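Local coordinates for protein GH62 arabinofuranosidase (PDB 4N4B) that hydrolyses terminal non-reducing alpha-L-arabinofuranoside residues in alpha-L-arabinosides, probably including those of xylan, and contains calcium, at residues D165-C170 with C219-P224; D225-L230 with T247-R252; S174-S179 with R188-L193; A104-W109 with E296-D301. One frame throughout, in Å; residues are numbered along the deposited sequence.

Contact 1: D165-C170 with C219-P224; sequences DMWVIC and CVYSLP
The indole of Trp167 lies flat against the backbone at Cys219 and presents its six-membered ring edge to the ring face of Tyr221. Its CG is anti to the backbone N (chi1 -179°), which carries the ring out across the gap between two innermost strands of neighbouring propeller blades. These run almost parallel, too far apart to share a sheet. Cys219 CA sits 3.8 Å above the six-membered ring centroid, a CH-pi contact over the face. The Tyr221 ring stands nearly upright to the indole, planes at 85° and centroids 5.3 Å apart, in an offset edge-to-face pair; its hydroxyl is held by Ile288 N. Trp167 NE1 donates to Val220 O at 2.8 Å, in the carbonyl plane and on a lone pair, though bent at 132°. Farther along the strand, Ile169 crosses Val220 at about a right angle, CG2 touching Val220 CG1 at 3.9 Å. A phenylalanine in place of Trp167 would probably leave Val220 O without this donor and open a gap at the face of Tyr221 that the indole edge now meets. Tryptophan thus suits a buried seam near the bound calcium: it fills the space with a broad apolar surface and still pays the polar cost of a buried carbonyl.

Contact 2: D225-L230 with T247-R252; sequences DGKYLL and TADSIR
Tyr228 and Ile251 make the dense part of this contact, the isoleucine lying over one face of the phenol ring. Ile251 CG1 is 3.6 Å from the ring centroid, 17° off the normal, in a CH-pi contact, while its CD1 reaches on towards CE1 and CZ. The tyrosine CG stands beside its own backbone N (chi1 -64°), which swings the ring over the turn that follows Ala248; the backbone of Asp249 borders one ring edge. Tyr228 and Ala248 form an antiparallel hydrogen-bonded pair, with Tyr228 N to Ala248 O at 2.9 Å and Ala248 N to Tyr228 O at 3.0 Å. Alanine's small methyl lies on the same sheet face as Tyr228 and packs on Trp255. A serine in place of Tyr228 would probably take away the ring against which Ile251 CG1 and CD1 pack and leave a gap there.

The other side is looser and more polar. Lys227 and Asp249 lie side by side, pointing the same way, and NZ bonds OD1 at 2.8 Å in a salt bridge on the syn side, 23° out of the carboxylate plane. One water donates to both Gly226 O (2.7 Å) and Asp249 O (2.8 Å), joining the two segments where their backbones no longer pair directly. An Asx turn, Asp225 OD1 to Lys227 N, shapes the approach, and Gly226 takes up the positive phi there.

The hairpin 228-235/241-248 forms the middle of its blade: strand 216-222 flanks it within the sheet, while Ile251 reaches His176 and Phe178 of the preceding blade.

Contact 3: S174-S179 with R188-L193; sequences SCHLFS and RSETSL
Arg188 and Phe178 face each other as an antiparallel non-hydrogen-bonded pair, and the arginine can be traced outward along the ring. Its CB meets Phe178 CE2 at 3.9 Å. CG, anti to the backbone N (chi1 -174°), lies over the ring face, 3.9 Å from the centroid and 17° off the normal, in a CH-pi contact. CD then touches Phe178 CZ at 3.5 Å. A bend at chi3 turns the guanidinium aside from the phenyl ring, its plane well inclined to both aromatic neighbours, and brings NH1 to the edge of the His176 imidazole, near that ring's plane. At the tip NH1 donates to Glu190 OE1 at 2.8 Å, a salt bridge between residues two apart on one strand, with the oxygen met from above the carboxylate plane. OE1 also pairs with Arg252 NE from the next blade.

Backbone bonds hold the hairpin in step: Leu177 with Ser189 and Cys175 with Thr191 each exchange two, the shortest being Cys175 N to Thr191 O at 2.8 Å. The face of Leu177 and Ser189 has different company, for Ser189 OG is bonded to Tyr146 and Ser201. At the strand end Cys175 SG, in a disulfide with Cys170 of the adjoining innermost strand, packs on Leu193 CD1 at 3.6 Å.

Arginine suits this outer half of the blade by being two things at once: its methylenes cover a phenylalanine, while its charge goes to a glutamate gripped by two arginines, which would be expected to favour the ionised carboxylate.

Contact 4: A104-W109 with E296-D301; sequences APQVFW and EKLLID
An innermost strand of one blade of the five-bladed propeller, 104-109, is here covered by the loop 296-301, which lies between two strands of the last blade. Phe108 and Glu296 touch where the loop segment begins, near the end of the strand: their side chains cross at about a right angle, and Phe108 CD1 rests 3.9 Å from both CA and CB of Glu296. The ring takes the position between its backbone N and carbonyl carbon (chi1 58°), which tips it towards the loop. The bend of Glu296 at chi2 (-78°) brings its carboxylate close to Trp109. There OE1 accepts from Ala111 N, although Trp109 O, another acceptor, is only 3.2 Å away.

Further along, Gln106 and Leu298 come from opposite directions. The extended glutamine brings NE2 to 3.7 Å from Leu298 CD1 and 3.9 Å from its CG. OE1 of the same amide accepts from Val168 N, and Trp167 of that neighbouring strand also packs against the amide. Leu298 touches Trp167 too and therefore lies against two blades; its CD2 is 4.4 Å from Phe108 CB.

Contact across this pair of segments is mostly apolar, while the polar ends of Gln106 and Glu296 find partners outside it. Glutamine suits the inner wall because its amide can serve the edge of the next blade; glutamate suits the loop because a backbone N-H receives its oxygen, a bond that probably eases its burial beside a carbonyl.

Contacts 1 and 4 lie deep, near the propeller's central calcium, and join separate blades or a loop to a blade; contacts 2 and 3 lie farther out, each within one blade's hairpin. Chemistry follows place: backbone pairing runs through contact 3 and one end of contact 2, where ring packing does as much, and both carry salt bridges. Side-chain packing carries contacts 1 and 4, with one indole N-H bond in contact 1 and the polar groups of contact 4 served from outside it. Contact 1 shares one sheet with contact 2 and another with contact 3. An amide-to-backbone bond links contact 4 to contact 1, and a salt bridge links contacts 2 and 3.

Contact 1: D165-C170 with C219-P224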
# COMPACT_ATOMS: atom_id res chain seq x y z
N ASP A 165 0.39 6.26 -5.57
CA ASP A 165 -0.11 5.08 -4.93
C ASP A 165 -0.75 4.04 -5.87
O ASP A 165 -1.89 3.80 -5.85
CB ASP A 165 -0.97 5.47 -3.73
CG ASP A 165 -0.18 6.27 -2.68
OD1 ASP A 165 1.02 6.26 -2.78
OD2 ASP A 165 -0.77 6.83 -1.81
N MET A 166 0.13 3.42 -6.64
CA MET A 166 -0.18 2.50 -7.70
C MET A 166 -0.41 1.08 -7.18
O MET A 166 0.31 0.59 -6.42
CB MET A 166 0.94 2.51 -8.75
CG MET A 166 1.46 3.88 -9.09
SD MET A 166 0.16 4.92 -9.84
CE MET A 166 1.04 6.52 -9.98
N TRP A 167 -1.48 0.48 -7.65
CA TRP A 167 -1.88 -0.83 -7.11
C TRP A 167 -2.42 -1.72 -8.22
O TRP A 167 -3.41 -1.33 -8.86
CB TRP A 167 -2.97 -0.66 -6.01
CG TRP A 167 -3.38 -1.92 -5.44
CD1 TRP A 167 -4.33 -2.84 -5.91
CD2 TRP A 167 -2.91 -2.46 -4.20
NE1 TRP A 167 -4.40 -3.90 -5.04
CE2 TRP A 167 -3.56 -3.71 -3.97
CE3 TRP A 167 -1.97 -2.05 -3.25
CZ2 TRP A 167 -3.35 -4.48 -2.88
CZ3 TRP A 167 -1.74 -2.86 -2.14
CH2 TRP A 167 -2.38 -4.04 -1.98
N VAL A 168 -1.86 -2.90 -8.42
CA VAL A 168 -2.38 -3.90 -9.39
C VAL A 168 -3.07 -4.98 -8.64
O VAL A 168 -2.66 -5.49 -7.60
CB VAL A 168 -1.22 -4.48 -10.18
CG1 VAL A 168 -1.65 -5.69 -11.04
CG2 VAL A 168 -0.53 -3.42 -11.08
N ILE A 169 -4.18 -5.42 -9.24
CA ILE A 169 -4.86 -6.66 -8.85
C ILE A 169 -5.43 -7.29 -10.16
O ILE A 169 -6.02 -6.61 -10.95
CB ILE A 169 -5.98 -6.49 -7.82
CG1 ILE A 169 -6.67 -7.82 -7.48
CG2 ILE A 169 -6.96 -5.41 -8.16
CD1 ILE A 169 -7.64 -7.76 -6.33
N CYS A 170 -5.20 -8.62 -10.28
CA CYS A 170 -5.76 -9.38 -11.45
C CYS A 170 -6.72 -10.39 -10.97
O CYS A 170 -6.66 -10.89 -9.88
CB CYS A 170 -4.62 -10.07 -12.18
SG CYS A 170 -3.16 -9.07 -12.62
N CYS A 219 -5.73 0.02 -1.27
CA CYS A 219 -5.50 -1.42 -1.37
C CYS A 219 -6.74 -2.10 -1.95
O CYS A 219 -7.84 -1.73 -1.55
CB CYS A 219 -5.19 -2.12 -0.05
SG CYS A 219 -3.85 -1.43 0.97
N VAL A 220 -6.56 -3.00 -2.89
CA VAL A 220 -7.69 -3.83 -3.44
C VAL A 220 -7.28 -5.30 -3.29
O VAL A 220 -6.28 -5.68 -3.90
CB VAL A 220 -8.04 -3.44 -4.87
CG1 VAL A 220 -9.31 -4.19 -5.25
CG2 VAL A 220 -8.20 -1.89 -4.94
N TYR A 221 -8.06 -6.04 -2.53
CA TYR A 221 -7.77 -7.44 -2.26
C TYR A 221 -8.92 -8.34 -2.72
O TYR A 221 -10.06 -7.92 -2.70
CB TYR A 221 -7.56 -7.64 -0.79
CG TYR A 221 -6.38 -6.94 -0.17
CD1 TYR A 221 -5.14 -7.35 -0.51
CD2 TYR A 221 -6.55 -5.88 0.69
CE1 TYR A 221 -4.01 -6.77 -0.02
CE2 TYR A 221 -5.39 -5.25 1.25
CZ TYR A 221 -4.16 -5.72 0.89
OH TYR A 221 -3.01 -5.14 1.42
N SER A 222 -8.56 -9.55 -3.03
CA SER A 222 -9.56 -10.59 -3.21
C SER A 222 -9.72 -11.38 -1.94
O SER A 222 -8.86 -11.50 -1.08
CB SER A 222 -9.19 -11.52 -4.36
OG SER A 222 -8.03 -12.27 -4.15
N LEU A 223 -10.99 -11.91 -1.79
CA LEU A 223 -11.41 -12.66 -0.61
C LEU A 223 -11.70 -14.11 -0.99
O LEU A 223 -12.06 -14.36 -2.15
CB LEU A 223 -12.61 -12.01 -0.00
CG LEU A 223 -12.48 -10.50 0.46
CD1 LEU A 223 -13.84 -9.91 0.75
CD2 LEU A 223 -11.62 -10.51 1.68
N PRO A 224 -11.54 -15.02 -0.09
CA PRO A 224 -11.82 -16.46 -0.43
C PRO A 224 -13.26 -16.66 -0.89
O PRO A 224 -13.42 -17.64 -1.71
CB PRO A 224 -11.57 -17.19 0.90
CG PRO A 224 -10.72 -16.20 1.74
CD PRO A 224 -11.07 -14.87 1.28

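Contact 2: D225-L230 with T247-R252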
# COMPACT_ATOMS: atom_id res chain seq x y z
N ASP A 225 -14.25 -15.89 -0.53
CA ASP A 225 -15.58 -16.06 -1.09
C ASP A 225 -15.81 -15.49 -2.45
O ASP A 225 -16.92 -15.55 -2.99
CB ASP A 225 -16.63 -15.56 -0.10
CG ASP A 225 -16.63 -14.01 0.02
OD1 ASP A 225 -15.81 -13.32 -0.57
OD2 ASP A 225 -17.57 -13.49 0.59
N GLY A 226 -14.80 -14.92 -3.13
CA GLY A 226 -14.82 -14.39 -4.47
C GLY A 226 -15.22 -12.89 -4.56
O GLY A 226 -15.39 -12.36 -5.67
N LYS A 227 -15.43 -12.28 -3.40
CA LYS A 227 -15.63 -10.83 -3.40
C LYS A 227 -14.26 -10.10 -3.21
O LYS A 227 -13.22 -10.73 -3.11
CB LYS A 227 -16.56 -10.55 -2.31
CG LYS A 227 -18.01 -11.06 -2.66
CD LYS A 227 -18.91 -10.83 -1.47
CE LYS A 227 -20.19 -11.70 -1.57
NZ LYS A 227 -20.83 -11.76 -2.93
N TYR A 228 -14.38 -8.78 -3.21
CA TYR A 228 -13.19 -7.88 -3.21
C TYR A 228 -13.39 -6.91 -2.08
O TYR A 228 -14.48 -6.45 -1.73
CB TYR A 228 -13.05 -7.20 -4.51
CG TYR A 228 -12.76 -8.21 -5.61
CD1 TYR A 228 -11.51 -8.74 -5.86
CD2 TYR A 228 -13.84 -8.73 -6.33
CE1 TYR A 228 -11.32 -9.73 -6.86
CE2 TYR A 228 -13.66 -9.70 -7.26
CZ TYR A 228 -12.43 -10.16 -7.52
OH TYR A 228 -12.15 -11.14 -8.51
N LEU A 229 -12.25 -6.47 -1.53
CA LEU A 229 -12.15 -5.46 -0.40
C LEU A 229 -11.33 -4.27 -0.91
O LEU A 229 -10.19 -4.50 -1.35
CB LEU A 229 -11.49 -6.11 0.81
CG LEU A 229 -11.20 -5.24 2.03
CD1 LEU A 229 -12.49 -4.69 2.60
CD2 LEU A 229 -10.29 -5.98 3.03
N LEU A 230 -11.84 -3.09 -0.74
CA LEU A 230 -11.16 -1.86 -1.10
C LEU A 230 -10.97 -1.13 0.21
O LEU A 230 -11.87 -0.86 0.99
CB LEU A 230 -12.06 -1.00 -2.03
CG LEU A 230 -11.60 0.44 -2.24
CD1 LEU A 230 -10.33 0.49 -3.04
CD2 LEU A 230 -12.65 1.21 -3.01
N THR A 247 -16.70 -3.16 0.05
CA THR A 247 -16.66 -4.43 -0.65
C THR A 247 -17.40 -4.43 -2.00
O THR A 247 -18.19 -3.60 -2.25
CB THR A 247 -17.14 -5.61 0.20
OG1 THR A 247 -18.53 -5.47 0.49
CG2 THR A 247 -16.34 -5.72 1.48
N ALA A 248 -17.07 -5.39 -2.83
CA ALA A 248 -17.69 -5.53 -4.13
C ALA A 248 -17.61 -6.95 -4.64
O ALA A 248 -16.80 -7.71 -4.28
CB ALA A 248 -16.97 -4.63 -5.13
N ASP A 249 -18.48 -7.23 -5.60
CA ASP A 249 -18.46 -8.48 -6.33
C ASP A 249 -17.54 -8.46 -7.51
O ASP A 249 -17.28 -9.48 -8.05
CB ASP A 249 -19.84 -8.81 -6.86
CG ASP A 249 -20.81 -9.13 -5.79
OD1 ASP A 249 -20.46 -9.70 -4.78
OD2 ASP A 249 -21.93 -8.77 -6.01
N SER A 250 -17.11 -7.28 -7.92
CA SER A 250 -16.19 -7.14 -9.05
C SER A 250 -15.11 -6.10 -8.71
O SER A 250 -15.37 -5.21 -8.01
CB SER A 250 -16.92 -6.70 -10.32
OG SER A 250 -16.08 -6.30 -11.34
N ILE A 251 -13.92 -6.30 -9.25
CA ILE A 251 -12.85 -5.31 -9.19
C ILE A 251 -13.31 -3.96 -9.76
O ILE A 251 -12.85 -2.94 -9.38
CB ILE A 251 -11.56 -5.83 -9.85
CG1 ILE A 251 -11.09 -7.07 -9.10
CG2 ILE A 251 -10.48 -4.75 -9.86
CD1 ILE A 251 -10.07 -7.89 -9.83
N ARG A 252 -14.25 -4.01 -10.68
CA ARG A 252 -14.80 -2.86 -11.31
C ARG A 252 -15.89 -2.15 -10.52
O ARG A 252 -16.35 -1.10 -11.01
CB ARG A 252 -15.34 -3.19 -12.76
CG ARG A 252 -14.38 -3.89 -13.62
CD ARG A 252 -14.86 -3.91 -15.12
NE ARG A 252 -13.88 -4.62 -15.94
CZ ARG A 252 -13.78 -5.95 -15.96
NH1 ARG A 252 -14.64 -6.71 -15.26
NH2 ARG A 252 -12.80 -6.53 -16.62
O HOH W 1 -17.73 -12.02 -6.89

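Contact 3: S174-S179 with R188-L193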
# COMPACT_ATOMS: atom_id res chain seq x y z
N SER A 174 -8.28 -10.54 -16.32
CA SER A 174 -7.93 -9.16 -16.50
C SER A 174 -7.10 -8.68 -15.30
O SER A 174 -7.20 -9.14 -14.20
CB SER A 174 -9.10 -8.24 -16.58
OG SER A 174 -9.94 -8.63 -17.73
N CYS A 175 -6.20 -7.72 -15.62
CA CYS A 175 -5.39 -7.04 -14.59
C CYS A 175 -5.74 -5.59 -14.58
O CYS A 175 -5.77 -4.91 -15.61
CB CYS A 175 -3.92 -7.18 -14.89
SG CYS A 175 -3.28 -8.87 -14.73
N HIS A 176 -5.95 -5.08 -13.36
CA HIS A 176 -6.41 -3.70 -13.11
C HIS A 176 -5.33 -2.92 -12.34
O HIS A 176 -4.62 -3.52 -11.49
CB HIS A 176 -7.66 -3.76 -12.24
CG HIS A 176 -8.80 -4.51 -12.88
ND1 HIS A 176 -8.99 -5.88 -12.89
CD2 HIS A 176 -9.79 -3.91 -13.56
CE1 HIS A 176 -10.13 -6.06 -13.62
NE2 HIS A 176 -10.64 -4.91 -13.95
N LEU A 177 -5.21 -1.68 -12.68
CA LEU A 177 -4.24 -0.76 -12.10
C LEU A 177 -4.98 0.43 -11.56
O LEU A 177 -5.57 1.23 -12.30
CB LEU A 177 -3.24 -0.30 -13.12
CG LEU A 177 -2.19 0.80 -12.77
CD1 LEU A 177 -1.38 0.31 -11.58
CD2 LEU A 177 -1.36 1.16 -13.94
N PHE A 178 -4.93 0.55 -10.24
CA PHE A 178 -5.56 1.61 -9.46
C PHE A 178 -4.56 2.70 -9.12
O PHE A 178 -3.35 2.39 -8.94
CB PHE A 178 -6.18 1.11 -8.21
CG PHE A 178 -7.36 0.23 -8.41
CD1 PHE A 178 -7.25 -1.11 -8.69
CD2 PHE A 178 -8.65 0.79 -8.24
CE1 PHE A 178 -8.45 -1.88 -8.78
CE2 PHE A 178 -9.79 0.00 -8.36
CZ PHE A 178 -9.66 -1.30 -8.70
N SER A 179 -4.96 3.95 -8.99
CA SER A 179 -4.09 5.05 -8.59
C SER A 179 -4.91 6.19 -8.10
O SER A 179 -6.16 6.22 -8.27
CB SER A 179 -3.20 5.48 -9.74
OG SER A 179 -3.94 6.07 -10.84
N ARG A 188 -8.99 3.65 -12.19
CA ARG A 188 -8.76 2.25 -12.53
C ARG A 188 -8.57 2.05 -14.07
O ARG A 188 -9.40 2.46 -14.81
CB ARG A 188 -9.91 1.37 -12.02
CG ARG A 188 -9.67 -0.11 -12.20
CD ARG A 188 -10.95 -0.92 -11.91
NE ARG A 188 -12.05 -0.56 -12.80
CZ ARG A 188 -12.14 -0.88 -14.08
NH1 ARG A 188 -11.27 -1.67 -14.65
NH2 ARG A 188 -13.16 -0.41 -14.76
N SER A 189 -7.47 1.42 -14.46
CA SER A 189 -7.25 0.98 -15.83
C SER A 189 -7.21 -0.53 -15.84
O SER A 189 -7.14 -1.12 -14.80
CB SER A 189 -5.92 1.46 -16.35
OG SER A 189 -5.90 2.82 -16.53
N GLU A 190 -7.33 -1.13 -17.03
CA GLU A 190 -7.24 -2.60 -17.12
C GLU A 190 -6.54 -2.97 -18.42
O GLU A 190 -6.54 -2.26 -19.40
CB GLU A 190 -8.59 -3.26 -16.91
CG GLU A 190 -9.64 -2.91 -17.95
CD GLU A 190 -10.96 -3.62 -17.69
OE1 GLU A 190 -11.82 -3.06 -17.05
OE2 GLU A 190 -11.02 -4.83 -18.15
N THR A 191 -6.13 -4.23 -18.38
CA THR A 191 -5.60 -4.96 -19.57
C THR A 191 -5.88 -6.41 -19.36
O THR A 191 -6.25 -6.86 -18.27
CB THR A 191 -4.13 -4.68 -19.74
OG1 THR A 191 -3.72 -5.07 -21.07
CG2 THR A 191 -3.24 -5.33 -18.68
N SER A 192 -5.75 -7.21 -20.44
CA SER A 192 -5.91 -8.60 -20.20
C SER A 192 -4.76 -9.21 -19.44
O SER A 192 -3.64 -8.70 -19.47
CB SER A 192 -6.04 -9.32 -21.59
OG SER A 192 -4.83 -9.42 -22.22
N LEU A 193 -5.01 -10.35 -18.81
CA LEU A 193 -4.04 -11.12 -18.12
C LEU A 193 -2.84 -11.41 -18.99
O LEU A 193 -1.66 -11.33 -18.59
CB LEU A 193 -4.61 -12.40 -17.44
CG LEU A 193 -3.66 -13.23 -16.61
CD1 LEU A 193 -3.22 -12.47 -15.32
CD2 LEU A 193 -4.27 -14.58 -16.24

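Contact 4: A104-W109 with E296-D301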
# COMPACT_ATOMS: atom_id res chain seq x y z
N ALA A 104 6.28 4.23 -2.75
CA ALA A 104 5.03 3.52 -2.45
C ALA A 104 4.87 2.24 -3.26
O ALA A 104 4.11 2.14 -4.22
CB ALA A 104 3.80 4.45 -2.67
N PRO A 105 5.67 1.24 -2.90
CA PRO A 105 5.77 -0.03 -3.62
C PRO A 105 4.65 -1.00 -3.29
O PRO A 105 4.00 -0.97 -2.23
CB PRO A 105 7.08 -0.56 -3.20
CG PRO A 105 7.19 -0.14 -1.77
CD PRO A 105 6.55 1.24 -1.68
N GLN A 106 4.47 -1.96 -4.23
CA GLN A 106 3.56 -3.11 -4.10
C GLN A 106 4.28 -4.29 -4.73
O GLN A 106 4.69 -4.21 -5.87
CB GLN A 106 2.20 -2.90 -4.78
CG GLN A 106 1.27 -4.05 -4.66
CD GLN A 106 0.23 -4.09 -5.77
OE1 GLN A 106 0.46 -3.60 -6.89
NE2 GLN A 106 -0.85 -4.79 -5.48
N VAL A 107 4.41 -5.38 -3.95
CA VAL A 107 5.05 -6.60 -4.47
C VAL A 107 4.09 -7.75 -4.63
O VAL A 107 3.29 -8.00 -3.76
CB VAL A 107 6.26 -7.00 -3.60
CG1 VAL A 107 5.90 -7.52 -2.24
CG2 VAL A 107 7.19 -7.99 -4.33
N PHE A 108 4.26 -8.50 -5.71
CA PHE A 108 3.51 -9.76 -5.93
C PHE A 108 4.24 -10.59 -6.95
O PHE A 108 4.99 -10.11 -7.78
CB PHE A 108 2.04 -9.46 -6.38
CG PHE A 108 1.94 -8.65 -7.61
CD1 PHE A 108 1.86 -9.17 -8.87
CD2 PHE A 108 1.86 -7.25 -7.50
CE1 PHE A 108 1.77 -8.38 -10.00
CE2 PHE A 108 1.82 -6.44 -8.62
CZ PHE A 108 1.78 -7.02 -9.86
N TRP A 109 3.94 -11.89 -6.88
CA TRP A 109 4.42 -12.85 -7.93
C TRP A 109 3.46 -12.83 -9.08
O TRP A 109 2.27 -13.00 -8.88
CB TRP A 109 4.45 -14.25 -7.28
CG TRP A 109 4.87 -15.38 -8.19
CD1 TRP A 109 4.01 -16.38 -8.59
CD2 TRP A 109 6.14 -15.63 -8.72
NE1 TRP A 109 4.73 -17.26 -9.31
CE2 TRP A 109 6.02 -16.89 -9.44
CE3 TRP A 109 7.36 -15.04 -8.62
CZ2 TRP A 109 7.13 -17.50 -9.98
CZ3 TRP A 109 8.48 -15.63 -9.22
CH2 TRP A 109 8.31 -16.84 -9.95
N GLU A 296 -0.64 -12.46 -8.20
CA GLU A 296 -1.37 -11.35 -8.73
C GLU A 296 -2.84 -11.26 -8.39
O GLU A 296 -3.42 -10.29 -8.73
CB GLU A 296 -1.16 -11.24 -10.27
CG GLU A 296 -1.88 -12.27 -11.12
CD GLU A 296 -1.26 -13.66 -11.19
OE1 GLU A 296 -0.22 -13.90 -10.66
OE2 GLU A 296 -1.87 -14.45 -11.88
N LYS A 297 -3.42 -12.31 -7.80
CA LYS A 297 -4.78 -12.19 -7.39
C LYS A 297 -5.00 -11.46 -6.05
O LYS A 297 -6.09 -11.09 -5.72
CB LYS A 297 -5.43 -13.59 -7.23
CG LYS A 297 -5.47 -14.39 -8.57
CD LYS A 297 -6.48 -15.51 -8.56
CE LYS A 297 -6.76 -15.89 -10.04
NZ LYS A 297 -5.52 -16.49 -10.52
N LEU A 298 -3.87 -11.18 -5.36
CA LEU A 298 -3.90 -10.30 -4.10
C LEU A 298 -4.94 -10.84 -3.12
O LEU A 298 -5.72 -10.17 -2.47
CB LEU A 298 -4.17 -8.81 -4.44
CG LEU A 298 -2.98 -7.99 -4.86
CD1 LEU A 298 -2.04 -7.83 -3.70
CD2 LEU A 298 -2.20 -8.45 -6.09
N LEU A 299 -4.91 -12.17 -2.92
CA LEU A 299 -5.77 -12.81 -1.99
C LEU A 299 -5.31 -12.58 -0.53
O LEU A 299 -4.12 -12.72 -0.20
CB LEU A 299 -5.78 -14.36 -2.26
CG LEU A 299 -6.72 -15.20 -1.36
CD1 LEU A 299 -8.14 -14.89 -1.48
CD2 LEU A 299 -6.50 -16.75 -1.60
N ILE A 300 -6.26 -12.35 0.36
CA ILE A 300 -6.03 -12.27 1.84
C ILE A 300 -6.80 -13.36 2.57
O ILE A 300 -7.77 -13.94 2.02
CB ILE A 300 -6.34 -10.89 2.38
CG1 ILE A 300 -7.83 -10.56 2.21
CG2 ILE A 300 -5.36 -9.91 1.72
CD1 ILE A 300 -8.26 -9.34 3.00
N ASP A 301 -6.41 -13.60 3.82
CA ASP A 301 -7.15 -14.48 4.72
C ASP A 301 -7.90 -13.63 5.75
O ASP A 301 -7.30 -13.11 6.69
CB ASP A 301 -6.21 -15.46 5.42
CG ASP A 301 -6.92 -16.29 6.46
OD1 ASP A 301 -8.16 -16.21 6.56
OD2 ASP A 301 -6.23 -17.04 7.19